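Local coordinates for DNA replication and repair protein RecF (Caldanaerobacter subterraneus subsp. tengcongensis, PDB 5Z69) that acts as an ATP-binding recombination mediator in the RecFOR pathway of DNA repair and probably binds single-stranded DNA, at residues V15-N20 and F70-F75; E48-L53 and G118-V123; Y74-G79 and K90-Y95. All blocks are in the same frame, centred on the assembly; numbering follows the deposited sequence.

Contacts 1 and 3 lie in one antiparallel sheet, which packs on the helix that follows the P-loop. They share Tyr74 and Phe75 and use both sides of strand 74-83; their centres lie about 11 Å apart. Contact 2 sets that helix, 43-55, against strand 122-125 and the loop before it, its centre about 12 Å from that of contact 3. Leu53 CD1 meets Val77 CG1 at 3.4 Å, which joins contacts 2 and 3. A salt bridge from Arg19 NE to Glu48 OE2, 2.7 Å, joins contacts 1 and 2. Contact 1 holds Arg19, Asn20 and Phe70 of the nucleotide pocket. The Ile50 side chain in contact 2 is about 11 Å from the bound nucleotide.

Contact 1 (V15-N20 and F70-F75); sequences VDNFRN and FDEEYF. With AGS (phosphothiophosphoric acid-adenylate ester), chain C.
Asp16 and Asn17 meet Tyr74 and Phe75 where strand 9-16 ends and strand 74-83 begins. These strands are neighbours in the antiparallel sheet of the RecF ATPase domain, and the loops next to them line the adenine pocket. The polar contacts come first. Tyr74 OH donates to Asp16 OD2 at 2.7 Å. The hydroxyl comes from above the carboxylate plane, and the ring stands almost upright to that plane. Asn17 ND2 makes a weak hydrogen bond to Tyr74 O at 3.4 Å. The same nitrogen lies over one face of the Tyr74 ring, toward its rim. It also donates to a water, which in turn donates to Glu72 OE2. An alanine in place of Tyr74 would probably leave Asp16 OD2 without this hydroxyl and Asn17 ND2 without the ring face beneath it. The apolar contact is a T-shaped stack. The edge of Phe18 points at the face of Phe75, with centroids 5.2 Å apart and planes at 87°. Phe75 CG sits between its backbone N and carbonyl carbon, chi1 74°; the two side chains run side by side and point the same way. Phe18 CD1 comes within 3.7 Å of Phe75 CD1. Ala49 and Glu48 of helix 43-55 also touch Phe18. The nucleotide contacts involve both segments. In the conformer described, one face of the Phe70 ring lies against the adenine, with AGS N1 over its centre. Phe70 N donates to AGS N1 at 3.1 Å. Arg19 NE is held by Glu48 in a salt bridge, and Ser62 bonds its NH2. The NH1 branch meets the base: Arg19 NH1 donates to AGS N7 at 3.2 Å, with N7 at the edge of the guanidinium and an N-H...N angle of 164°.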
loop_
_atom_site.group_PDB
_atom_site.type_symbol
_atom_site.label_atom_id
_atom_site.label_comp_id
_atom_site.label_asym_id
_atom_site.label_seq_id
_atom_site.Cartn_x
_atom_site.Cartn_y
_atom_site.Cartn_z
ATOM N N VAL A 15 30.308 -24.737 -21.864
ATOM C CA VAL A 15 28.948 -24.610 -22.367
ATOM C C VAL A 15 28.716 -25.469 -23.607
ATOM O O VAL A 15 29.487 -25.442 -24.551
ATOM C CB VAL A 15 28.594 -23.137 -22.670
ATOM C CG1 VAL A 15 28.462 -22.346 -21.364
ATOM C CG2 VAL A 15 29.660 -22.496 -23.568
ATOM N N ASP A 16 27.633 -26.232 -23.584
ATOM C CA ASP A 16 27.314 -27.168 -24.653
ATOM C C ASP A 16 25.849 -26.971 -25.085
ATOM O O ASP A 16 24.942 -27.169 -24.288
ATOM C CB ASP A 16 27.577 -28.602 -24.166
ATOM C CG ASP A 16 27.339 -29.656 -25.244
ATOM O OD1 ASP A 16 27.203 -29.285 -26.437
ATOM O OD2 ASP A 16 27.295 -30.857 -24.876
ATOM N N ASN A 17 25.628 -26.582 -26.340
ATOM C CA ASN A 17 24.278 -26.253 -26.846
ATOM C C ASN A 17 23.564 -25.194 -26.018
ATOM O O ASN A 17 22.326 -25.209 -25.900
ATOM C CB ASN A 17 23.384 -27.491 -26.916
ATOM C CG ASN A 17 23.864 -28.506 -27.937
ATOM O OD1 ASN A 17 24.486 -28.154 -28.937
ATOM N ND2 ASN A 17 23.576 -29.772 -27.686
ATOM N N PHE A 18 24.322 -24.284 -25.419
ATOM C CA PHE A 18 23.677 -23.245 -24.646
ATOM C C PHE A 18 23.445 -22.027 -25.536
ATOM O O PHE A 18 24.400 -21.439 -26.027
ATOM C CB PHE A 18 24.498 -22.867 -23.406
ATOM C CG PHE A 18 23.757 -21.951 -22.469
ATOM C CD1 PHE A 18 22.968 -22.468 -21.450
ATOM C CD2 PHE A 18 23.811 -20.576 -22.635
ATOM C CE1 PHE A 18 22.277 -21.633 -20.584
ATOM C CE2 PHE A 18 23.108 -19.721 -21.768
ATOM C CZ PHE A 18 22.340 -20.258 -20.744
ATOM N N ARG A 19 22.175 -21.673 -25.752
ATOM C CA ARG A 19 21.816 -20.545 -26.615
ATOM C C ARG A 19 22.564 -20.615 -27.966
ATOM O O ARG A 19 22.604 -21.664 -28.597
ATOM C CB ARG A 19 22.110 -19.215 -25.905
ATOM C CG ARG A 19 21.245 -18.930 -24.664
ATOM C CD ARG A 19 19.836 -18.409 -25.021
ATOM N NE ARG A 19 19.204 -17.784 -23.867
ATOM C CZ ARG A 19 17.993 -17.215 -23.880
ATOM N NH1 ARG A 19 17.251 -17.195 -24.979
ATOM N NH2 ARG A 19 17.512 -16.668 -22.783
ATOM N N ASN A 20 23.183 -19.512 -28.381
ATOM C CA ASN A 20 23.967 -19.454 -29.598
ATOM C C ASN A 20 25.442 -19.739 -29.319
ATOM O O ASN A 20 26.271 -19.622 -30.220
ATOM C CB ASN A 20 23.822 -18.068 -30.262
ATOM C CG ASN A 20 24.706 -17.003 -29.611
ATOM O OD1 ASN A 20 24.836 -16.944 -28.380
ATOM N ND2 ASN A 20 25.337 -16.177 -30.436
ATOM N N PHE A 70 18.924 -23.827 -30.758
ATOM C CA PHE A 70 17.871 -24.141 -31.727
ATOM C C PHE A 70 18.112 -25.495 -32.400
ATOM O O PHE A 70 19.194 -25.774 -32.932
ATOM C CB PHE A 70 17.755 -23.033 -32.784
ATOM C CG PHE A 70 17.367 -21.679 -32.221
ATOM C CD1 PHE A 70 16.567 -21.579 -31.096
ATOM C CD2 PHE A 70 17.805 -20.511 -32.827
ATOM C CE1 PHE A 70 16.216 -20.337 -30.582
ATOM C CE2 PHE A 70 17.459 -19.273 -32.318
ATOM C CZ PHE A 70 16.666 -19.187 -31.196
ATOM N N ASP A 71 17.084 -26.337 -32.330
ATOM C CA ASP A 71 17.057 -27.680 -32.924
ATOM C C ASP A 71 17.874 -28.735 -32.192
ATOM O O ASP A 71 18.059 -29.839 -32.708
ATOM C CB ASP A 71 17.514 -27.634 -34.381
ATOM C CG ASP A 71 16.383 -27.316 -35.324
ATOM O OD1 ASP A 71 16.386 -27.856 -36.453
ATOM O OD2 ASP A 71 15.485 -26.536 -34.921
ATOM N N GLU A 72 18.363 -28.423 -30.998
ATOM C CA GLU A 72 19.072 -29.446 -30.239
ATOM C C GLU A 72 18.121 -30.012 -29.203
ATOM O O GLU A 72 17.030 -29.514 -29.043
ATOM C CB GLU A 72 20.335 -28.873 -29.602
ATOM C CG GLU A 72 21.350 -28.402 -30.627
ATOM C CD GLU A 72 21.892 -29.533 -31.509
ATOM O OE1 GLU A 72 22.362 -29.228 -32.629
ATOM O OE2 GLU A 72 21.868 -30.713 -31.082
ATOM N N GLU A 73 18.517 -31.069 -28.506
ATOM C CA GLU A 73 17.603 -31.675 -27.534
ATOM C C GLU A 73 17.910 -31.357 -26.066
ATOM O O GLU A 73 17.099 -31.663 -25.186
ATOM C CB GLU A 73 17.590 -33.189 -27.728
ATOM C CG GLU A 73 16.773 -33.610 -28.940
ATOM C CD GLU A 73 16.631 -35.109 -29.047
ATOM O OE1 GLU A 73 17.511 -35.833 -28.528
ATOM O OE2 GLU A 73 15.628 -35.559 -29.636
ATOM N N TYR A 74 19.083 -30.779 -25.809
ATOM C CA TYR A 74 19.515 -30.447 -24.442
ATOM C C TYR A 74 20.502 -29.298 -24.440
ATOM O O TYR A 74 21.106 -28.981 -25.466
ATOM C CB TYR A 74 20.200 -31.644 -23.753
ATOM C CG TYR A 74 21.595 -31.920 -24.305
ATOM C CD1 TYR A 74 21.776 -32.745 -25.419
ATOM C CD2 TYR A 74 22.723 -31.351 -23.721
ATOM C CE1 TYR A 74 23.054 -33.003 -25.937
ATOM C CE2 TYR A 74 23.985 -31.595 -24.219
ATOM C CZ TYR A 74 24.152 -32.435 -25.320
ATOM O OH TYR A 74 25.410 -32.632 -25.796
ATOM N N PHE A 75 20.700 -28.698 -23.274
ATOM C CA PHE A 75 21.925 -27.939 -23.061
ATOM C C PHE A 75 22.616 -28.430 -21.798
ATOM O O PHE A 75 22.021 -29.104 -20.948
ATOM C CB PHE A 75 21.669 -26.434 -22.997
ATOM C CG PHE A 75 21.013 -25.953 -21.707
ATOM C CD1 PHE A 75 21.751 -25.808 -20.534
ATOM C CD2 PHE A 75 19.677 -25.595 -21.689
ATOM C CE1 PHE A 75 21.154 -25.342 -19.362
ATOM C CE2 PHE A 75 19.056 -25.140 -20.514
ATOM C CZ PHE A 75 19.792 -24.998 -19.349
HETATM P PG AGS C . 23.829 -8.097 -24.547
HETATM S S1G AGS C . 25.358 -7.520 -23.475
HETATM O O2G AGS C . 23.542 -7.025 -25.652
HETATM O O3G AGS C . 22.602 -8.146 -23.584
HETATM P PB AGS C . 24.306 -9.788 -26.762
HETATM O O1B AGS C . 25.672 -10.297 -27.083
HETATM O O2B AGS C . 24.006 -8.469 -27.496
HETATM O O3B AGS C . 24.103 -9.522 -25.184
HETATM P PA AGS C . 22.900 -12.223 -26.633
HETATM O O1A AGS C . 24.103 -12.670 -25.792
HETATM O O2A AGS C . 21.577 -12.062 -25.950
HETATM O O3A AGS C . 23.246 -10.830 -27.334
HETATM O "O5'" AGS C . 22.736 -13.164 -27.857
HETATM C "C5'" AGS C . 21.459 -13.625 -28.198
HETATM C "C4'" AGS C . 21.604 -14.107 -29.609
HETATM O "O4'" AGS C . 21.518 -15.549 -29.624
HETATM C "C3'" AGS C . 20.516 -13.601 -30.548
HETATM O "O3'" AGS C . 21.041 -13.395 -31.855
HETATM C "C2'" AGS C . 19.459 -14.705 -30.456
HETATM O "O2'" AGS C . 18.683 -14.817 -31.645
HETATM C "C1'" AGS C . 20.323 -15.956 -30.262
HETATM N N9 AGS C . 19.691 -16.988 -29.456
HETATM C C8 AGS C . 18.886 -16.819 -28.355
HETATM N N7 AGS C . 18.433 -17.938 -27.849
HETATM C C5 AGS C . 18.975 -18.916 -28.665
HETATM C C6 AGS C . 18.877 -20.321 -28.669
HETATM N N6 AGS C . 18.175 -21.012 -27.765
HETATM N N1 AGS C . 19.526 -20.999 -29.641
HETATM C C2 AGS C . 20.235 -20.310 -30.541
HETATM N N3 AGS C . 20.402 -18.989 -30.642
HETATM C C4 AGS C . 19.745 -18.349 -29.666
HETATM O O HOH W 1 24.137 -32.055 -29.616
#

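Contact 2 (E48-L53 and G118-V123); sequences EAIRLL and GHFLTV
Phe120 reaches from the loop before strand 122-125 to Ile50 and Leu53 on helix 43-55. Its CG is anti to the backbone N, chi1 174°. At the start of the side chain, CB passes Leu53 O, 4.1 Å from Phe120 CB. Further out, Phe120 CD2 rests against Leu53 CB at 3.8 Å. Phe120 CE2 comes next and has two neighbours on one residue. It is 3.8 Å from Ile50 CG2, and the carbonyl oxygen Ile50 O lies in the ring plane at the edge, 3.7 Å from Phe120 CE2. The tip, CZ, stays near the same methyl, CG2 of Ile50. The ring therefore meets the helix mainly along the CD2-CE2 side. Val318 of the mixed sheet and Val81 of the sheet that holds strand 74-83 also pack on Phe120, so the ring touches the helix and these two sheets.

The backbone of Phe120 is tied to the helix by a water. Phe120 N donates to it at 2.9 Å, and the water probably donates to Leu53 O.

Arg51 makes the polar link. Its CB points away from the strand, but the chain bends at chi2, 66°, which turns CD toward Thr122, and the guanidinium beyond reaches its hydroxyl. Arg51 NH1 donates to Thr122 OG1 at 2.8 Å, with an N-H...O angle of 159° and the oxygen in the guanidinium plane. Arg51 CD also approaches this hydroxyl. Thr122 OG1 is bonded to Ser54 OG as well, so a second polar group of the helix grips it.

Leu320 of strand 318-321 packs on Ile50, Arg51 and Thr122 alike. The arrangement is that of a P-loop ATPase core: the helix that follows the Walker A loop packs against the mixed sheet and here reaches strand 122-125, outermost in this chain.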
loop_
_atom_site.group_PDB
_atom_site.type_symbol
_atom_site.label_atom_id
_atom_site.label_comp_id
_atom_site.label_asym_id
_atom_site.label_seq_id
_atom_site.Cartn_x
_atom_site.Cartn_y
_atom_site.Cartn_z
ATOM N N GLU A 48 24.314 -15.264 -18.706
ATOM C CA GLU A 48 23.168 -16.074 -18.339
ATOM C C GLU A 48 23.621 -17.492 -17.964
ATOM O O GLU A 48 23.097 -18.090 -17.030
ATOM C CB GLU A 48 22.154 -16.118 -19.488
ATOM C CG GLU A 48 20.875 -16.919 -19.214
ATOM C CD GLU A 48 19.892 -16.860 -20.403
ATOM O OE1 GLU A 48 18.708 -16.497 -20.207
ATOM O OE2 GLU A 48 20.310 -17.166 -21.531
ATOM N N ALA A 49 24.592 -18.028 -18.692
ATOM C CA ALA A 49 25.126 -19.350 -18.368
ATOM C C ALA A 49 25.844 -19.331 -17.014
ATOM O O ALA A 49 25.710 -20.254 -16.212
ATOM C CB ALA A 49 26.065 -19.832 -19.476
ATOM N N ILE A 50 26.603 -18.279 -16.750
ATOM C CA ILE A 50 27.289 -18.174 -15.465
ATOM C C ILE A 50 26.299 -18.005 -14.314
ATOM O O ILE A 50 26.412 -18.685 -13.301
ATOM C CB ILE A 50 28.286 -17.019 -15.466
ATOM C CG1 ILE A 50 29.354 -17.302 -16.513
ATOM C CG2 ILE A 50 28.915 -16.869 -14.079
ATOM C CD1 ILE A 50 30.127 -16.089 -16.961
ATOM N N ARG A 51 25.309 -17.126 -14.479
ATOM C CA ARG A 51 24.301 -16.889 -13.442
ATOM C C ARG A 51 23.417 -18.113 -13.179
ATOM O O ARG A 51 22.905 -18.307 -12.066
ATOM C CB ARG A 51 23.442 -15.687 -13.841
ATOM C CG ARG A 51 22.325 -15.337 -12.870
ATOM C CD ARG A 51 22.828 -14.858 -11.522
ATOM N NE ARG A 51 21.719 -14.317 -10.732
ATOM C CZ ARG A 51 21.749 -14.064 -9.427
ATOM N NH1 ARG A 51 22.851 -14.280 -8.715
ATOM N NH2 ARG A 51 20.659 -13.586 -8.830
ATOM N N LEU A 52 23.248 -18.949 -14.201
ATOM C CA LEU A 52 22.529 -20.217 -14.063
ATOM C C LEU A 52 23.107 -21.117 -12.958
ATOM O O LEU A 52 22.368 -21.813 -12.242
ATOM C CB LEU A 52 22.551 -20.966 -15.405
ATOM C CG LEU A 52 21.981 -22.391 -15.441
ATOM C CD1 LEU A 52 20.447 -22.298 -15.520
ATOM C CD2 LEU A 52 22.554 -23.191 -16.627
ATOM N N LEU A 53 24.438 -21.129 -12.852
ATOM C CA LEU A 53 25.157 -21.924 -11.844
ATOM C C LEU A 53 24.849 -21.439 -10.422
ATOM O O LEU A 53 24.991 -22.203 -9.469
ATOM C CB LEU A 53 26.691 -21.900 -12.095
ATOM C CG LEU A 53 27.340 -22.746 -13.208
ATOM C CD1 LEU A 53 26.598 -22.476 -14.397
ATOM C CD2 LEU A 53 28.744 -22.313 -13.517
ATOM N N GLY A 118 23.389 -21.377 -2.354
ATOM C CA GLY A 118 24.329 -20.597 -3.110
ATOM C C GLY A 118 25.653 -21.365 -2.925
ATOM O O GLY A 118 26.546 -21.048 -2.114
ATOM N N HIS A 119 25.764 -22.450 -3.673
ATOM C CA HIS A 119 27.034 -23.146 -3.830
ATOM C C HIS A 119 28.000 -22.205 -4.528
ATOM O O HIS A 119 29.202 -22.234 -4.291
ATOM C CB HIS A 119 26.838 -24.448 -4.632
ATOM C CG HIS A 119 26.208 -25.549 -3.837
ATOM N ND1 HIS A 119 26.928 -26.339 -2.960
ATOM C CD2 HIS A 119 24.925 -25.986 -3.776
ATOM C CE1 HIS A 119 26.111 -27.207 -2.384
ATOM N NE2 HIS A 119 24.890 -27.013 -2.863
ATOM N N PHE A 120 27.449 -21.391 -5.417
ATOM C CA PHE A 120 28.204 -20.388 -6.181
ATOM C C PHE A 120 27.466 -19.062 -6.103
ATOM O O PHE A 120 26.370 -18.930 -6.659
ATOM C CB PHE A 120 28.358 -20.831 -7.638
ATOM C CG PHE A 120 28.990 -19.798 -8.550
ATOM C CD1 PHE A 120 30.225 -19.239 -8.249
ATOM C CD2 PHE A 120 28.377 -19.446 -9.747
ATOM C CE1 PHE A 120 30.824 -18.314 -9.101
ATOM C CE2 PHE A 120 28.976 -18.524 -10.617
ATOM C CZ PHE A 120 30.195 -17.941 -10.277
ATOM N N LEU A 121 28.041 -18.076 -5.415
ATOM C CA LEU A 121 27.342 -16.779 -5.247
ATOM C C LEU A 121 27.762 -15.743 -6.272
ATOM O O LEU A 121 28.952 -15.473 -6.456
ATOM C CB LEU A 121 27.590 -16.197 -3.851
ATOM C CG LEU A 121 27.169 -17.104 -2.697
ATOM C CD1 LEU A 121 27.668 -16.586 -1.364
ATOM C CD2 LEU A 121 25.648 -17.164 -2.721
ATOM N N THR A 122 26.764 -15.160 -6.923
ATOM C CA THR A 122 26.962 -14.066 -7.853
ATOM C C THR A 122 25.993 -12.934 -7.507
ATOM O O THR A 122 24.980 -13.157 -6.858
ATOM C CB THR A 122 26.689 -14.484 -9.326
ATOM O OG1 THR A 122 25.438 -15.171 -9.371
ATOM C CG2 THR A 122 27.800 -15.396 -9.891
ATOM N N VAL A 123 26.321 -11.722 -7.931
ATOM C CA VAL A 123 25.342 -10.637 -8.003
ATOM C C VAL A 123 25.415 -10.101 -9.418
ATOM O O VAL A 123 26.507 -9.838 -9.918
ATOM C CB VAL A 123 25.633 -9.510 -6.997
ATOM C CG1 VAL A 123 24.590 -8.375 -7.131
ATOM C CG2 VAL A 123 25.658 -10.077 -5.592
HETATM O O HOH W 2 24.890 -22.070 -6.643
#

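Contact 3 (Y74-G79 and K90-Y95); sequences YFYVRG and KIEFGY
Strands 74-83 and 86-96 form an antiparallel beta hairpin in the sheet beside helix 43-55, and Phe75, Val77 and Gly79 pair with Tyr95, Phe93 and Ile91. Each of these three is a hydrogen-bonded pair. Val77 N to Phe93 O and Phe93 N to Val77 O are both 2.8 Å. The non-hydrogen-bonded pairs are Tyr76 with Gly94 and Arg78 with Glu92.

On the face toward the helix, Phe75, Phe93 and Tyr95 form an aromatic cluster. Tyr95 CB sits over one face of the Phe75 ring in a CH-pi contact, 4.0 Å from the centroid. Phe75 and Phe93 meet rim to rim with nearly parallel planes; Phe75 CE1 is 3.8 Å from Phe93 CD1. Leu52 packs on Phe75, Phe93 and Val77.

The other face is polar. Tyr76 OH donates to Glu92 OE2 at 2.5 Å, a short bond that uses the anti lone pair. In the conformer described, Arg78 NH2 donates to the same hydroxyl at 3.2 Å. Arg78 NE and Glu92 OE2 stay 4.6 Å apart, beyond a salt bridge. The hydroxyl thus lies between the arginine and the carboxylate; in this conformer the arginine would probably make it a stronger donor.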
loop_
_atom_site.group_PDB
_atom_site.type_symbol
_atom_site.label_atom_id
_atom_site.label_comp_id
_atom_site.label_asym_id
_atom_site.label_seq_id
_atom_site.Cartn_x
_atom_site.Cartn_y
_atom_site.Cartn_z
ATOM N N TYR A 74 19.083 -30.779 -25.809
ATOM C CA TYR A 74 19.515 -30.447 -24.442
ATOM C C TYR A 74 20.502 -29.298 -24.440
ATOM O O TYR A 74 21.106 -28.981 -25.466
ATOM C CB TYR A 74 20.200 -31.644 -23.753
ATOM C CG TYR A 74 21.595 -31.920 -24.305
ATOM C CD1 TYR A 74 21.776 -32.745 -25.419
ATOM C CD2 TYR A 74 22.723 -31.351 -23.721
ATOM C CE1 TYR A 74 23.054 -33.003 -25.937
ATOM C CE2 TYR A 74 23.985 -31.595 -24.219
ATOM C CZ TYR A 74 24.152 -32.435 -25.320
ATOM O OH TYR A 74 25.410 -32.632 -25.796
ATOM N N PHE A 75 20.700 -28.698 -23.274
ATOM C CA PHE A 75 21.925 -27.939 -23.061
ATOM C C PHE A 75 22.616 -28.430 -21.798
ATOM O O PHE A 75 22.021 -29.104 -20.948
ATOM C CB PHE A 75 21.669 -26.434 -22.997
ATOM C CG PHE A 75 21.013 -25.953 -21.707
ATOM C CD1 PHE A 75 21.751 -25.808 -20.534
ATOM C CD2 PHE A 75 19.677 -25.595 -21.689
ATOM C CE1 PHE A 75 21.154 -25.342 -19.362
ATOM C CE2 PHE A 75 19.056 -25.140 -20.514
ATOM C CZ PHE A 75 19.792 -24.998 -19.349
ATOM N N TYR A 76 23.876 -28.060 -21.669
ATOM C CA TYR A 76 24.658 -28.505 -20.550
ATOM C C TYR A 76 25.655 -27.435 -20.187
ATOM O O TYR A 76 26.360 -26.906 -21.058
ATOM C CB TYR A 76 25.361 -29.822 -20.901
ATOM C CG TYR A 76 26.384 -30.295 -19.880
ATOM C CD1 TYR A 76 25.983 -30.899 -18.694
ATOM C CD2 TYR A 76 27.739 -30.139 -20.103
ATOM C CE1 TYR A 76 26.921 -31.365 -17.765
ATOM C CE2 TYR A 76 28.690 -30.609 -19.174
ATOM C CZ TYR A 76 28.259 -31.234 -18.020
ATOM O OH TYR A 76 29.149 -31.674 -17.072
ATOM N N VAL A 77 25.715 -27.109 -18.901
ATOM C CA VAL A 77 26.694 -26.134 -18.415
ATOM C C VAL A 77 27.440 -26.728 -17.234
ATOM O O VAL A 77 26.808 -27.294 -16.330
ATOM C CB VAL A 77 26.023 -24.800 -18.008
ATOM C CG1 VAL A 77 27.067 -23.800 -17.521
ATOM C CG2 VAL A 77 25.243 -24.203 -19.178
ATOM N N ARG A 78 28.767 -26.596 -17.242
ATOM C CA ARG A 78 29.597 -27.049 -16.119
ATOM C C ARG A 78 30.573 -25.973 -15.707
ATOM O O ARG A 78 31.335 -25.444 -16.522
ATOM C CB ARG A 78 30.413 -28.311 -16.423
ATOM C CG ARG A 78 31.477 -28.551 -15.315
ATOM C CD ARG A 78 32.721 -29.349 -15.789
ATOM N NE ARG A 78 32.254 -30.437 -16.597
ATOM C CZ ARG A 78 32.680 -30.778 -17.806
ATOM N NH1 ARG A 78 33.696 -30.175 -18.417
ATOM N NH2 ARG A 78 32.058 -31.776 -18.387
ATOM N N GLY A 79 30.522 -25.626 -14.427
ATOM C CA GLY A 79 31.431 -24.632 -13.872
ATOM C C GLY A 79 32.307 -25.272 -12.814
ATOM O O GLY A 79 31.861 -26.165 -12.073
ATOM N N LYS A 90 32.615 -28.633 -8.313
ATOM C CA LYS A 90 32.066 -28.813 -9.654
ATOM C C LYS A 90 30.559 -28.630 -9.631
ATOM O O LYS A 90 29.852 -29.276 -8.853
ATOM C CB LYS A 90 32.431 -30.208 -10.226
ATOM C CG LYS A 90 32.002 -30.374 -11.718
ATOM C CD LYS A 90 31.961 -31.851 -12.195
ATOM C CE LYS A 90 33.269 -32.556 -12.000
ATOM N NZ LYS A 90 33.204 -33.960 -12.523
ATOM N N ILE A 91 30.055 -27.742 -10.475
ATOM C CA ILE A 91 28.622 -27.539 -10.542
ATOM C C ILE A 91 28.154 -27.792 -11.954
ATOM O O ILE A 91 28.574 -27.105 -12.897
ATOM C CB ILE A 91 28.218 -26.095 -10.116
ATOM C CG1 ILE A 91 28.741 -25.769 -8.707
ATOM C CG2 ILE A 91 26.673 -25.889 -10.223
ATOM C CD1 ILE A 91 28.336 -24.320 -8.272
ATOM N N GLU A 92 27.277 -28.779 -12.097
ATOM C CA GLU A 92 26.748 -29.155 -13.407
ATOM C C GLU A 92 25.251 -28.971 -13.533
ATOM O O GLU A 92 24.489 -29.364 -12.643
ATOM C CB GLU A 92 27.056 -30.613 -13.702
ATOM C CG GLU A 92 28.517 -30.963 -13.698
ATOM C CD GLU A 92 28.679 -32.451 -13.810
ATOM O OE1 GLU A 92 28.559 -33.109 -12.759
ATOM O OE2 GLU A 92 28.850 -32.969 -14.948
ATOM N N PHE A 93 24.829 -28.451 -14.678
ATOM C CA PHE A 93 23.401 -28.217 -14.941
ATOM C C PHE A 93 23.087 -28.676 -16.357
ATOM O O PHE A 93 23.545 -28.064 -17.325
ATOM C CB PHE A 93 23.069 -26.738 -14.778
ATOM C CG PHE A 93 21.595 -26.431 -14.703
ATOM C CD1 PHE A 93 20.758 -26.622 -15.809
ATOM C CD2 PHE A 93 21.044 -25.910 -13.545
ATOM C CE1 PHE A 93 19.370 -26.308 -15.738
ATOM C CE2 PHE A 93 19.658 -25.588 -13.466
ATOM C CZ PHE A 93 18.834 -25.793 -14.563
ATOM N N GLY A 94 22.347 -29.776 -16.471
ATOM C CA GLY A 94 21.943 -30.304 -17.760
ATOM C C GLY A 94 20.418 -30.223 -17.880
ATOM O O GLY A 94 19.692 -30.564 -16.950
ATOM N N TYR A 95 19.923 -29.743 -19.011
ATOM C CA TYR A 95 18.471 -29.728 -19.241
ATOM C C TYR A 95 18.115 -30.325 -20.602
ATOM O O TYR A 95 18.698 -29.922 -21.601
ATOM C CB TYR A 95 17.917 -28.313 -19.155
ATOM C CG TYR A 95 16.447 -28.188 -19.573
ATOM C CD1 TYR A 95 15.418 -28.492 -18.688
ATOM C CD2 TYR A 95 16.100 -27.757 -20.852
ATOM C CE1 TYR A 95 14.069 -28.380 -19.070
ATOM C CE2 TYR A 95 14.760 -27.639 -21.244
ATOM C CZ TYR A 95 13.753 -27.950 -20.347
ATOM O OH TYR A 95 12.435 -27.820 -20.740
#